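Local coordinates for conserved hypothetical secreted protein (Helicobacter pylori, PDB 4RNZ) that helps to determine cell shape and probably cleaves peptidoglycan peptides as a zinc-dependent endopeptidase of the M23 family, at residues K33-E38 and P218-D223; L260-A265 and L300-Y305; S202-G207 and P310-G315; I60-D65 and L79-I84. One frame throughout, in Å; residues are numbered along the deposited sequence.

Contact 1: K33-E38 and P218-D223. With ZN (zinc ion), chain B.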
loop_
_atom_site.group_PDB
_atom_site.type_symbol
_atom_site.label_atom_id
_atom_site.label_comp_id
_atom_site.label_asym_id
_atom_site.label_seq_id
_atom_site.Cartn_x
_atom_site.Cartn_y
_atom_site.Cartn_z
ATOM N N LYS A 33 1.333 -18.530 8.326
ATOM C CA LYS A 33 2.749 -18.187 8.225
ATOM C C LYS A 33 3.017 -17.133 7.150
ATOM O O LYS A 33 3.759 -16.192 7.391
ATOM C CB LYS A 33 3.586 -19.428 7.949
ATOM C CG LYS A 33 3.685 -20.320 9.168
ATOM C CD LYS A 33 4.548 -21.541 8.896
ATOM C CE LYS A 33 5.076 -22.148 10.181
ATOM N NZ LYS A 33 4.788 -23.602 10.212
ATOM N N GLU A 34 2.414 -17.286 5.973
ATOM C CA GLU A 34 2.572 -16.282 4.915
ATOM C C GLU A 34 2.112 -14.905 5.433
ATOM O O GLU A 34 2.771 -13.889 5.243
ATOM C CB GLU A 34 1.763 -16.645 3.668
ATOM C CG GLU A 34 2.382 -17.713 2.778
ATOM C CD GLU A 34 1.802 -17.716 1.352
ATOM O OE1 GLU A 34 2.480 -18.228 0.445
ATOM O OE2 GLU A 34 0.677 -17.210 1.128
ATOM N N LEU A 35 0.985 -14.907 6.120
ATOM C CA LEU A 35 0.399 -13.689 6.682
ATOM C C LEU A 35 1.407 -13.016 7.641
ATOM O O LEU A 35 1.679 -11.800 7.553
ATOM C CB LEU A 35 -0.913 -14.071 7.379
ATOM C CG LEU A 35 -2.223 -13.328 7.207
ATOM C CD1 LEU A 35 -2.512 -12.927 5.768
ATOM C CD2 LEU A 35 -3.340 -14.196 7.772
ATOM N N SER A 36 2.022 -13.836 8.496
ATOM C CA SER A 36 2.988 -13.372 9.469
ATOM C C SER A 36 4.276 -12.842 8.886
ATOM O O SER A 36 4.987 -12.132 9.561
ATOM C CB SER A 36 3.324 -14.499 10.450
ATOM O OG SER A 36 4.230 -15.432 9.875
ATOM N N ALA A 37 4.594 -13.184 7.641
ATOM C CA ALA A 37 5.820 -12.700 7.012
ATOM C C ALA A 37 5.739 -11.237 6.579
ATOM O O ALA A 37 6.737 -10.682 6.145
ATOM C CB ALA A 37 6.175 -13.575 5.802
ATOM N N GLU A 38 4.573 -10.613 6.679
ATOM C CA GLU A 38 4.426 -9.232 6.188
ATOM C C GLU A 38 4.474 -8.144 7.258
ATOM O O GLU A 38 3.933 -7.054 7.066
ATOM C CB GLU A 38 3.151 -9.090 5.340
ATOM C CG GLU A 38 3.326 -9.535 3.891
ATOM C CD GLU A 38 4.458 -8.801 3.131
ATOM O OE1 GLU A 38 5.130 -9.429 2.279
ATOM O OE2 GLU A 38 4.684 -7.592 3.358
ATOM N N PRO A 218 -7.915 -13.978 5.061
ATOM C CA PRO A 218 -7.165 -12.944 4.319
ATOM C C PRO A 218 -5.912 -13.495 3.662
ATOM O O PRO A 218 -5.112 -14.133 4.330
ATOM C CB PRO A 218 -6.776 -11.925 5.393
ATOM C CG PRO A 218 -7.487 -12.335 6.625
ATOM C CD PRO A 218 -7.771 -13.797 6.509
ATOM N N HIS A 219 -5.731 -13.227 2.374
ATOM C CA HIS A 219 -4.529 -13.678 1.649
ATOM C C HIS A 219 -4.004 -12.546 0.777
ATOM O O HIS A 219 -4.674 -12.127 -0.162
ATOM C CB HIS A 219 -4.850 -14.915 0.816
ATOM C CG HIS A 219 -3.683 -15.462 0.046
ATOM N ND1 HIS A 219 -3.742 -15.715 -1.308
ATOM C CD2 HIS A 219 -2.428 -15.783 0.432
ATOM C CE1 HIS A 219 -2.582 -16.196 -1.716
ATOM N NE2 HIS A 219 -1.772 -16.258 -0.677
ATOM N N TYR A 220 -2.820 -12.033 1.115
ATOM C CA TYR A 220 -2.339 -10.791 0.533
ATOM C C TYR A 220 -1.425 -11.018 -0.695
ATOM O O TYR A 220 -0.402 -10.363 -0.855
ATOM C CB TYR A 220 -1.660 -9.938 1.600
ATOM C CG TYR A 220 -2.601 -9.388 2.670
ATOM C CD1 TYR A 220 -3.874 -8.937 2.348
ATOM C CD2 TYR A 220 -2.196 -9.303 4.005
ATOM C CE1 TYR A 220 -4.726 -8.423 3.327
ATOM C CE2 TYR A 220 -3.044 -8.797 4.992
ATOM C CZ TYR A 220 -4.305 -8.360 4.643
ATOM O OH TYR A 220 -5.155 -7.843 5.592
ATOM N N GLY A 221 -1.848 -11.917 -1.571
ATOM C CA GLY A 221 -1.135 -12.210 -2.812
ATOM C C GLY A 221 -1.940 -13.239 -3.571
ATOM O O GLY A 221 -3.070 -13.519 -3.232
ATOM N N VAL A 222 -1.356 -13.761 -4.638
ATOM C CA VAL A 222 -1.963 -14.829 -5.427
ATOM C C VAL A 222 -1.000 -15.991 -5.317
ATOM O O VAL A 222 0.200 -15.814 -5.496
ATOM C CB VAL A 222 -2.104 -14.443 -6.909
ATOM C CG1 VAL A 222 -2.663 -15.616 -7.716
ATOM C CG2 VAL A 222 -2.981 -13.225 -7.054
ATOM N N ASP A 223 -1.526 -17.164 -4.994
ATOM C CA ASP A 223 -0.734 -18.391 -4.984
ATOM C C ASP A 223 -0.933 -19.089 -6.316
ATOM O O ASP A 223 -2.054 -19.445 -6.691
ATOM C CB ASP A 223 -1.137 -19.307 -3.826
ATOM C CG ASP A 223 -0.683 -18.776 -2.487
ATOM O OD1 ASP A 223 0.138 -17.843 -2.455
ATOM O OD2 ASP A 223 -1.139 -19.285 -1.454
HETATM ZN ZN ZN B . 0.116 -16.845 -0.752
#
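Glu34 OE2, His219 NE2 and Asp223 OD1 meet on one zinc ion, and Glu34 OE2 lies 2.0 Å from the metal. His301 ND1 completes the four-atom site. Each carboxylate gives zinc one near oxygen: Glu34 OE1 stands back at 3.0 Å from the ion, and it is hydrogen-bonded to His266 NE2, a bond that probably helps to fix the turn of the group. The Glu34 chain is extended beyond CG (chi2 -161°) and reaches from its helix to the metal. Its carboxylate is nearly coplanar with the His219 ring, 7° between planes, and OE2 sits at the ring edge, 3.2 Å from His219 NE2. This closeness is that of two ligands on one metal, not a hydrogen bond. The Asp223 and Glu34 carboxylates come tip to tip with their planes turned 75° apart, and the shared zinc probably offsets the repulsion of their charges. On the far side of the imidazole, His219 ND1 is hydrogen-bonded to Pro203 O, a second-shell bond that probably helps to orient the ring. Away from the metal, Leu35 CD1 carries the contact: it lies 3.2 Å from Pro218 O and 4.0 Å from Tyr220 CD2. The spacing of His219 and Asp223 fits the HxxxD motif of M23 peptidases, and His301 matches the second histidine of their HxH motif. Glu34 comes from the N-terminal domain and takes a zinc position, consistent with a self-blocked, latent M23 active site.

Contact 2: L260-A265 and L300-Y305; sequences LRLVYA and LHFGVY. With ZN (zinc ion), chain B.
Ala265 and His301 face each other as a hydrogen-bonded antiparallel pair, with their CB atoms 4.1 Å apart. His301 CG is anti to the backbone N (chi1 171°), and ND1 of the ring binds zinc at 2.0 Å. Further along the same face, Val263 pairs with Gly303, and Val263 N gives Gly303 O a bond of 2.7 Å. Arg261 and Tyr305 follow. Their side chains run side by side, and the guanidinium lies flat on the ring, with planes 26° apart. Arg261 NH1 stands 3.3 Å above the plane of the Tyr305 ring, over its centre, a cation-pi contact. All this belongs to the antiparallel core sheet of the M23 domain, in which strand 299-306 lies between strands 260-267 and 222-225 and carries the metal histidine. On the other face Tyr264 and Phe302 lie side by side, with Tyr264 CE2 3.5 Å from Phe302 CE1 and ring planes at an oblique 36°. Leu262 CD2 comes to the edge of the same phenyl ring, 4.2 Å from Phe302 CZ. Outside the pair, salt bridges from Arg261 to Glu38 and Glu254 hold the guanidinium over Tyr305. Tyr264 OH is fixed by a hydrogen bond with Ala235 N.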
loop_
_atom_site.group_PDB
_atom_site.type_symbol
_atom_site.label_atom_id
_atom_site.label_comp_id
_atom_site.label_asym_id
_atom_site.label_seq_id
_atom_site.Cartn_x
_atom_site.Cartn_y
_atom_site.Cartn_z
ATOM N N LEU A 260 4.714 0.939 -6.127
ATOM C CA LEU A 260 4.544 -0.500 -5.970
ATOM C C LEU A 260 5.717 -1.221 -5.341
ATOM O O LEU A 260 6.894 -0.956 -5.611
ATOM C CB LEU A 260 4.193 -1.200 -7.301
ATOM C CG LEU A 260 2.895 -0.858 -8.049
ATOM C CD1 LEU A 260 2.675 -1.788 -9.255
ATOM C CD2 LEU A 260 1.664 -0.890 -7.160
ATOM N N ARG A 261 5.367 -2.205 -4.528
ATOM C CA ARG A 261 6.289 -3.227 -4.107
ATOM C C ARG A 261 5.712 -4.594 -4.521
ATOM O O ARG A 261 4.568 -4.928 -4.196
ATOM C CB ARG A 261 6.432 -3.130 -2.601
ATOM C CG ARG A 261 7.357 -4.110 -1.913
ATOM C CD ARG A 261 7.323 -3.818 -0.397
ATOM N NE ARG A 261 7.370 -5.089 0.246
ATOM C CZ ARG A 261 6.440 -5.654 0.998
ATOM N NH1 ARG A 261 5.329 -5.037 1.403
ATOM N NH2 ARG A 261 6.680 -6.886 1.369
ATOM N N LEU A 262 6.534 -5.372 -5.223
ATOM C CA LEU A 262 6.116 -6.651 -5.808
ATOM C C LEU A 262 6.918 -7.766 -5.148
ATOM O O LEU A 262 8.139 -7.711 -5.105
ATOM C CB LEU A 262 6.310 -6.645 -7.335
ATOM C CG LEU A 262 5.460 -5.628 -8.120
ATOM C CD1 LEU A 262 6.191 -4.304 -8.290
ATOM C CD2 LEU A 262 5.080 -6.138 -9.496
ATOM N N VAL A 263 6.212 -8.773 -4.642
ATOM C CA VAL A 263 6.812 -9.834 -3.822
ATOM C C VAL A 263 6.674 -11.180 -4.520
ATOM O O VAL A 263 5.591 -11.531 -4.937
ATOM C CB VAL A 263 6.089 -9.888 -2.467
ATOM C CG1 VAL A 263 6.459 -11.136 -1.664
ATOM C CG2 VAL A 263 6.381 -8.616 -1.683
ATOM N N TYR A 264 7.765 -11.929 -4.609
ATOM C CA TYR A 264 7.799 -13.227 -5.271
ATOM C C TYR A 264 8.402 -14.230 -4.316
ATOM O O TYR A 264 9.616 -14.233 -4.140
ATOM C CB TYR A 264 8.711 -13.139 -6.489
ATOM C CG TYR A 264 8.303 -12.097 -7.483
ATOM C CD1 TYR A 264 8.659 -10.772 -7.309
ATOM C CD2 TYR A 264 7.572 -12.441 -8.605
ATOM C CE1 TYR A 264 8.278 -9.798 -8.232
ATOM C CE2 TYR A 264 7.194 -11.487 -9.530
ATOM C CZ TYR A 264 7.561 -10.170 -9.348
ATOM O OH TYR A 264 7.162 -9.229 -10.260
ATOM N N ALA A 265 7.574 -15.082 -3.713
ATOM C CA ALA A 265 8.010 -15.909 -2.591
ATOM C C ALA A 265 7.886 -17.409 -2.845
ATOM O O ALA A 265 7.145 -17.858 -3.723
ATOM C CB ALA A 265 7.232 -15.537 -1.326
ATOM N N LEU A 300 4.237 -20.340 -6.364
ATOM C CA LEU A 300 4.763 -18.978 -6.244
ATOM C C LEU A 300 3.698 -18.166 -5.517
ATOM O O LEU A 300 2.554 -18.121 -5.950
ATOM C CB LEU A 300 5.012 -18.375 -7.623
ATOM C CG LEU A 300 5.278 -16.865 -7.638
ATOM C CD1 LEU A 300 6.581 -16.578 -6.908
ATOM C CD2 LEU A 300 5.291 -16.370 -9.057
ATOM N N HIS A 301 4.075 -17.526 -4.420
ATOM C CA HIS A 301 3.226 -16.505 -3.831
ATOM C C HIS A 301 3.643 -15.175 -4.477
ATOM O O HIS A 301 4.803 -14.777 -4.356
ATOM C CB HIS A 301 3.385 -16.462 -2.314
ATOM C CG HIS A 301 2.704 -15.293 -1.683
ATOM N ND1 HIS A 301 1.497 -15.406 -1.042
ATOM C CD2 HIS A 301 3.030 -13.982 -1.645
ATOM C CE1 HIS A 301 1.110 -14.213 -0.620
ATOM N NE2 HIS A 301 2.026 -13.331 -0.973
ATOM N N PHE A 302 2.703 -14.519 -5.163
ATOM C CA PHE A 302 2.936 -13.259 -5.869
ATOM C C PHE A 302 2.127 -12.169 -5.199
ATOM O O PHE A 302 0.900 -12.219 -5.193
ATOM C CB PHE A 302 2.559 -13.373 -7.360
ATOM C CG PHE A 302 2.726 -12.083 -8.172
ATOM C CD1 PHE A 302 3.877 -11.309 -8.087
ATOM C CD2 PHE A 302 1.718 -11.657 -9.018
ATOM C CE1 PHE A 302 4.025 -10.147 -8.833
ATOM C CE2 PHE A 302 1.860 -10.511 -9.772
ATOM C CZ PHE A 302 3.010 -9.741 -9.668
ATOM N N GLY A 303 2.826 -11.212 -4.603
ATOM C CA GLY A 303 2.187 -10.118 -3.881
ATOM C C GLY A 303 2.458 -8.748 -4.480
ATOM O O GLY A 303 3.551 -8.487 -4.983
ATOM N N VAL A 304 1.451 -7.879 -4.428
ATOM C CA VAL A 304 1.594 -6.523 -4.878
ATOM C C VAL A 304 1.066 -5.586 -3.798
ATOM O O VAL A 304 -0.009 -5.817 -3.255
ATOM C CB VAL A 304 0.883 -6.265 -6.214
ATOM C CG1 VAL A 304 1.052 -4.802 -6.638
ATOM C CG2 VAL A 304 1.451 -7.194 -7.297
ATOM N N TYR A 305 1.866 -4.556 -3.511
ATOM C CA TYR A 305 1.570 -3.517 -2.507
ATOM C C TYR A 305 1.607 -2.148 -3.171
ATOM O O TYR A 305 2.628 -1.787 -3.747
ATOM C CB TYR A 305 2.624 -3.539 -1.413
ATOM C CG TYR A 305 2.559 -4.809 -0.631
ATOM C CD1 TYR A 305 3.201 -5.953 -1.083
ATOM C CD2 TYR A 305 1.812 -4.887 0.547
ATOM C CE1 TYR A 305 3.079 -7.151 -0.396
ATOM C CE2 TYR A 305 1.712 -6.081 1.250
ATOM C CZ TYR A 305 2.341 -7.203 0.749
ATOM O OH TYR A 305 2.254 -8.390 1.417
HETATM ZN ZN ZN B . 0.116 -16.845 -0.752
#

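Contact 3: S202-G207 and P310-G315; sequences SPFSYG and PINPLG
Phe204 lays one face of its ring on the peptide between Ile311 and Asn312. Its CG is anti to the backbone N (chi1 -177°), and its CB points toward the other segment. Asn312 N stands 3.6 Å above the ring plane, over the centre, and Ile311 C lies nearer the rim. Asn312 also has CG anti to its N (chi1 -177°), and its side chain slides past Phe204 in the opposite direction. The amide plane is only 10° from the ring plane, and Asn312 OD1 is 3.4 Å from Phe204 CB. That oxygen has two donors. Leu314 N reaches it from well above the amide plane at 3.1 Å, making an Asx turn. A water links it to Phe204 N. Phe204 CE1 sits over the centre of the Tyr206 ring, 3.5 Å above its plane. A second water joins Tyr206 OH to Asn312 N, at 2.7 Å from the hydroxyl oxygen. The contact thus joins the loop after strand 199-202 to strand 309-311 and the turn that follows it. Pro310 touches Tyr305, and Pro313 touches Phe302 and Val304, all of strand 299-306. Pro313 and Leu314 also touch Val222 of strand 222-225.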
loop_
_atom_site.group_PDB
_atom_site.type_symbol
_atom_site.label_atom_id
_atom_site.label_comp_id
_atom_site.label_asym_id
_atom_site.label_seq_id
_atom_site.Cartn_x
_atom_site.Cartn_y
_atom_site.Cartn_z
ATOM N N SER A 202 -4.887 -20.163 -4.639
ATOM C CA SER A 202 -5.491 -19.290 -3.656
ATOM C C SER A 202 -5.420 -17.853 -4.145
ATOM O O SER A 202 -4.333 -17.308 -4.290
ATOM C CB SER A 202 -4.789 -19.425 -2.302
ATOM O OG SER A 202 -5.507 -18.699 -1.320
ATOM N N PRO A 203 -6.581 -17.241 -4.422
ATOM C CA PRO A 203 -6.534 -15.874 -4.906
ATOM C C PRO A 203 -6.325 -14.867 -3.773
ATOM O O PRO A 203 -6.254 -15.226 -2.598
ATOM C CB PRO A 203 -7.919 -15.692 -5.545
ATOM C CG PRO A 203 -8.810 -16.555 -4.720
ATOM C CD PRO A 203 -7.968 -17.739 -4.308
ATOM N N PHE A 204 -6.233 -13.612 -4.155
ATOM C CA PHE A 204 -6.131 -12.522 -3.214
ATOM C C PHE A 204 -7.428 -12.394 -2.468
ATOM O O PHE A 204 -8.481 -12.480 -3.063
ATOM C CB PHE A 204 -5.862 -11.222 -3.969
ATOM C CG PHE A 204 -5.678 -10.028 -3.076
ATOM C CD1 PHE A 204 -6.779 -9.290 -2.631
ATOM C CD2 PHE A 204 -4.413 -9.662 -2.650
ATOM C CE1 PHE A 204 -6.608 -8.177 -1.801
ATOM C CE2 PHE A 204 -4.233 -8.546 -1.813
ATOM C CZ PHE A 204 -5.328 -7.807 -1.393
ATOM N N SER A 205 -7.349 -12.136 -1.167
ATOM C CA SER A 205 -8.534 -11.852 -0.370
ATOM C C SER A 205 -8.240 -10.894 0.803
ATOM O O SER A 205 -7.259 -11.055 1.541
ATOM C CB SER A 205 -9.132 -13.160 0.164
ATOM O OG SER A 205 -10.245 -12.873 0.994
ATOM N N TYR A 206 -9.088 -9.888 0.949
ATOM C CA TYR A 206 -9.074 -9.046 2.149
ATOM C C TYR A 206 -9.597 -9.791 3.370
ATOM O O TYR A 206 -9.263 -9.436 4.501
ATOM C CB TYR A 206 -9.884 -7.764 1.926
ATOM C CG TYR A 206 -9.212 -6.819 0.966
ATOM C CD1 TYR A 206 -7.982 -6.265 1.282
ATOM C CD2 TYR A 206 -9.802 -6.478 -0.268
ATOM C CE1 TYR A 206 -7.341 -5.403 0.415
ATOM C CE2 TYR A 206 -9.169 -5.601 -1.137
ATOM C CZ TYR A 206 -7.939 -5.076 -0.784
ATOM O OH TYR A 206 -7.271 -4.231 -1.618
ATOM N N GLY A 207 -10.394 -10.834 3.137
ATOM C CA GLY A 207 -11.004 -11.613 4.205
ATOM C C GLY A 207 -12.180 -10.919 4.879
ATOM O O GLY A 207 -12.573 -11.317 5.973
ATOM N N PRO A 310 -1.563 -3.953 0.569
ATOM C CA PRO A 310 -1.730 -5.058 -0.378
ATOM C C PRO A 310 -2.912 -4.798 -1.293
ATOM O O PRO A 310 -3.938 -4.275 -0.860
ATOM C CB PRO A 310 -2.001 -6.286 0.525
ATOM C CG PRO A 310 -2.213 -5.777 1.911
ATOM C CD PRO A 310 -1.783 -4.345 1.972
ATOM N N ILE A 311 -2.752 -5.161 -2.559
ATOM C CA ILE A 311 -3.752 -4.954 -3.576
ATOM C C ILE A 311 -3.768 -6.215 -4.458
ATOM O O ILE A 311 -2.737 -6.894 -4.608
ATOM C CB ILE A 311 -3.450 -3.643 -4.356
ATOM C CG1 ILE A 311 -4.615 -3.271 -5.280
ATOM C CG2 ILE A 311 -2.145 -3.756 -5.136
ATOM C CD1 ILE A 311 -4.580 -1.846 -5.831
ATOM N N ASN A 312 -4.943 -6.567 -4.965
ATOM C CA ASN A 312 -5.086 -7.754 -5.800
ATOM C C ASN A 312 -4.231 -7.638 -7.072
ATOM O O ASN A 312 -4.469 -6.753 -7.907
ATOM C CB ASN A 312 -6.555 -7.996 -6.181
ATOM C CG ASN A 312 -6.738 -9.273 -6.979
ATOM O OD1 ASN A 312 -5.802 -10.048 -7.191
ATOM N ND2 ASN A 312 -7.942 -9.494 -7.438
ATOM N N PRO A 313 -3.219 -8.517 -7.220
ATOM C CA PRO A 313 -2.310 -8.398 -8.370
ATOM C C PRO A 313 -3.060 -8.565 -9.696
ATOM O O PRO A 313 -2.718 -7.916 -10.686
ATOM C CB PRO A 313 -1.320 -9.538 -8.153
ATOM C CG PRO A 313 -1.339 -9.761 -6.682
ATOM C CD PRO A 313 -2.791 -9.588 -6.312
ATOM N N LEU A 314 -4.089 -9.404 -9.682
ATOM C CA LEU A 314 -4.856 -9.706 -10.874
ATOM C C LEU A 314 -5.510 -8.476 -11.474
ATOM O O LEU A 314 -5.620 -8.370 -12.693
ATOM C CB LEU A 314 -5.885 -10.786 -10.570
ATOM C CG LEU A 314 -5.298 -12.124 -10.091
ATOM C CD1 LEU A 314 -6.398 -13.167 -10.180
ATOM C CD2 LEU A 314 -4.052 -12.599 -10.849
ATOM N N GLY A 315 -5.886 -7.517 -10.633
ATOM C CA GLY A 315 -6.398 -6.250 -11.124
ATOM C C GLY A 315 -5.478 -5.492 -12.049
ATOM O O GLY A 315 -5.941 -4.654 -12.824
HETATM O O HOH W 1 -6.452 -12.768 -6.870
HETATM O O HOH W 2 -7.448 -5.186 -4.119
#

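Contact 4: I60-D65 and L79-I84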
loop_
_atom_site.group_PDB
_atom_site.type_symbol
_atom_site.label_atom_id
_atom_site.label_comp_id
_atom_site.label_asym_id
_atom_site.label_seq_id
_atom_site.Cartn_x
_atom_site.Cartn_y
_atom_site.Cartn_z
ATOM N N ILE A 60 0.546 -6.181 16.583
ATOM C CA ILE A 60 1.551 -5.985 15.543
ATOM C C ILE A 60 0.853 -5.960 14.178
ATOM O O ILE A 60 0.314 -6.972 13.725
ATOM C CB ILE A 60 2.599 -7.109 15.556
ATOM C CG1 ILE A 60 3.301 -7.193 16.929
ATOM C CG2 ILE A 60 3.636 -6.890 14.462
ATOM C CD1 ILE A 60 4.045 -8.518 17.142
ATOM N N PRO A 61 0.824 -4.792 13.525
ATOM C CA PRO A 61 0.057 -4.705 12.290
ATOM C C PRO A 61 0.733 -5.480 11.175
ATOM O O PRO A 61 1.949 -5.440 11.078
ATOM C CB PRO A 61 0.094 -3.211 11.953
ATOM C CG PRO A 61 0.566 -2.522 13.180
ATOM C CD PRO A 61 1.415 -3.504 13.905
ATOM N N ILE A 62 -0.051 -6.189 10.371
ATOM C CA ILE A 62 0.452 -6.822 9.158
ATOM C C ILE A 62 -0.115 -6.191 7.882
ATOM O O ILE A 62 0.360 -6.495 6.809
ATOM C CB ILE A 62 0.276 -8.353 9.134
ATOM C CG1 ILE A 62 -1.149 -8.780 9.411
ATOM C CG2 ILE A 62 1.191 -9.027 10.157
ATOM C CD1 ILE A 62 -1.288 -10.288 9.406
ATOM N N SER A 63 -1.146 -5.355 8.001
ATOM C CA SER A 63 -1.646 -4.565 6.878
ATOM C C SER A 63 -2.289 -3.331 7.487
ATOM O O SER A 63 -2.152 -3.092 8.691
ATOM C CB SER A 63 -2.670 -5.354 6.055
ATOM O OG SER A 63 -3.901 -5.534 6.754
ATOM N N GLN A 64 -2.999 -2.555 6.680
ATOM C CA GLN A 64 -3.695 -1.380 7.194
ATOM C C GLN A 64 -4.940 -1.754 7.998
ATOM O O GLN A 64 -5.459 -0.938 8.760
ATOM C CB GLN A 64 -4.082 -0.420 6.065
ATOM C CG GLN A 64 -5.218 -0.923 5.188
ATOM C CD GLN A 64 -4.745 -1.776 4.021
ATOM O OE1 GLN A 64 -3.724 -2.474 4.098
ATOM N NE2 GLN A 64 -5.493 -1.732 2.935
ATOM N N ASP A 65 -5.444 -2.970 7.841
ATOM C CA ASP A 65 -6.593 -3.346 8.648
ATOM C C ASP A 65 -6.535 -4.699 9.326
ATOM O O ASP A 65 -7.538 -5.130 9.880
ATOM C CB ASP A 65 -7.877 -3.185 7.857
ATOM C CG ASP A 65 -7.881 -3.992 6.621
ATOM O OD1 ASP A 65 -7.414 -5.138 6.685
ATOM O OD2 ASP A 65 -8.341 -3.464 5.588
ATOM N N LEU A 79 -2.135 -16.744 19.546
ATOM C CA LEU A 79 -1.903 -15.791 18.480
ATOM C C LEU A 79 -3.105 -15.756 17.590
ATOM O O LEU A 79 -3.495 -16.787 17.033
ATOM C CB LEU A 79 -0.649 -16.204 17.718
ATOM C CG LEU A 79 -0.050 -15.178 16.774
ATOM C CD1 LEU A 79 1.446 -15.416 16.641
ATOM C CD2 LEU A 79 -0.779 -15.207 15.436
ATOM N N ASP A 80 -3.720 -14.579 17.488
ATOM C CA ASP A 80 -4.858 -14.384 16.606
ATOM C C ASP A 80 -4.486 -13.332 15.575
ATOM O O ASP A 80 -3.653 -12.479 15.835
ATOM C CB ASP A 80 -6.115 -13.887 17.354
ATOM C CG ASP A 80 -6.640 -14.882 18.362
ATOM O OD1 ASP A 80 -6.543 -16.089 18.113
ATOM O OD2 ASP A 80 -7.167 -14.449 19.407
ATOM N N PHE A 81 -5.153 -13.395 14.432
ATOM C CA PHE A 81 -5.081 -12.346 13.420
ATOM C C PHE A 81 -6.395 -11.618 13.540
ATOM O O PHE A 81 -7.441 -12.222 13.354
ATOM C CB PHE A 81 -4.888 -12.963 12.056
ATOM C CG PHE A 81 -3.535 -13.587 11.879
ATOM C CD1 PHE A 81 -2.454 -12.830 11.439
ATOM C CD2 PHE A 81 -3.332 -14.927 12.171
ATOM C CE1 PHE A 81 -1.187 -13.395 11.294
ATOM C CE2 PHE A 81 -2.078 -15.500 12.020
ATOM C CZ PHE A 81 -1.003 -14.735 11.587
ATOM N N ILE A 82 -6.353 -10.334 13.889
ATOM C CA ILE A 82 -7.579 -9.598 14.178
ATOM C C ILE A 82 -7.650 -8.270 13.439
ATOM O O ILE A 82 -6.616 -7.753 13.024
ATOM C CB ILE A 82 -7.721 -9.352 15.698
ATOM C CG1 ILE A 82 -6.617 -8.446 16.210
ATOM C CG2 ILE A 82 -7.711 -10.676 16.450
ATOM C CD1 ILE A 82 -6.840 -7.964 17.636
ATOM N N PRO A 83 -8.862 -7.691 13.310
ATOM C CA PRO A 83 -8.995 -6.349 12.716
ATOM C C PRO A 83 -8.292 -5.260 13.524
ATOM O O PRO A 83 -8.117 -5.403 14.740
ATOM C CB PRO A 83 -10.507 -6.097 12.733
ATOM C CG PRO A 83 -11.128 -7.440 12.822
ATOM C CD PRO A 83 -10.176 -8.295 13.595
ATOM N N ILE A 84 -7.862 -4.213 12.828
ATOM C CA ILE A 84 -7.352 -2.987 13.410
ATOM C C ILE A 84 -8.500 -1.997 13.460
ATOM O O ILE A 84 -9.159 -1.730 12.440
ATOM C CB ILE A 84 -6.214 -2.360 12.588
ATOM C CG1 ILE A 84 -5.003 -3.302 12.490
ATOM C CG2 ILE A 84 -5.747 -1.070 13.229
ATOM C CD1 ILE A 84 -3.914 -2.795 11.548
#
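Ile62 drives its terminal methyl against the Phe81 ring, with CD1 3.5 Å from Phe81 CD1 and near the ring plane, at the edge. The two side chains cross at about a right angle. Ile62 CG1 sits between the backbone N and the carbonyl carbon (chi1 53°), the crowded position, and from it CD1 continues to the Phe81 edge. Leu35 of helix 30-36 touches both side chains, so this end is well filled. A second tight spot surrounds Ile84 CD1, 3.4 Å from Ser63 O and 4.0 Å from Pro61 CB. Gln64 O is buried here and has no partner in the model. The backbones themselves are mostly far apart. In the antiparallel sheet of the N-terminal domain, strand 66-73 lies between strands 55-61 and 76-83, so side chains must span the gap. The backbones come together at the turn leading into strand 66-73. There Ile84 N is bonded to Asp65 O at 3.1 Å, with the donor well above the carbonyl plane, and an ST turn ties Asp65 N to Ser63 OG. Ser63 OG is also hydrogen-bonded to Tyr220 OH. The solvent side is looser. Pro83 is exposed and offers little more than its CA, 3.4 Å from Asp65 O. Asp65 OD2 forms a salt bridge to Arg208.

In the fold
From the N terminus, helix 30-36 supplies the first half of contact 1. Contact 4 then closes a short loop, 60-65 to 79-84, within the N-terminal sheet. It lies wholly inside the much longer loop of contact 1. Segment 202-207 opens contact 3 before 218-223 closes contact 1, so these two cross. Contact 2 pairs 260-265 with 300-305 and falls inside the loop that contact 3 completes at 310-315. Contact 1 ties the N-terminal domain to the M23 domain and shares the zinc with contact 2. Contact 3 joins the loop after strand 199-202 to strand 309-311, in the same sheet as contact 2. Contacts 2 and 4 do not touch; their nearest atoms are about 6 Å apart.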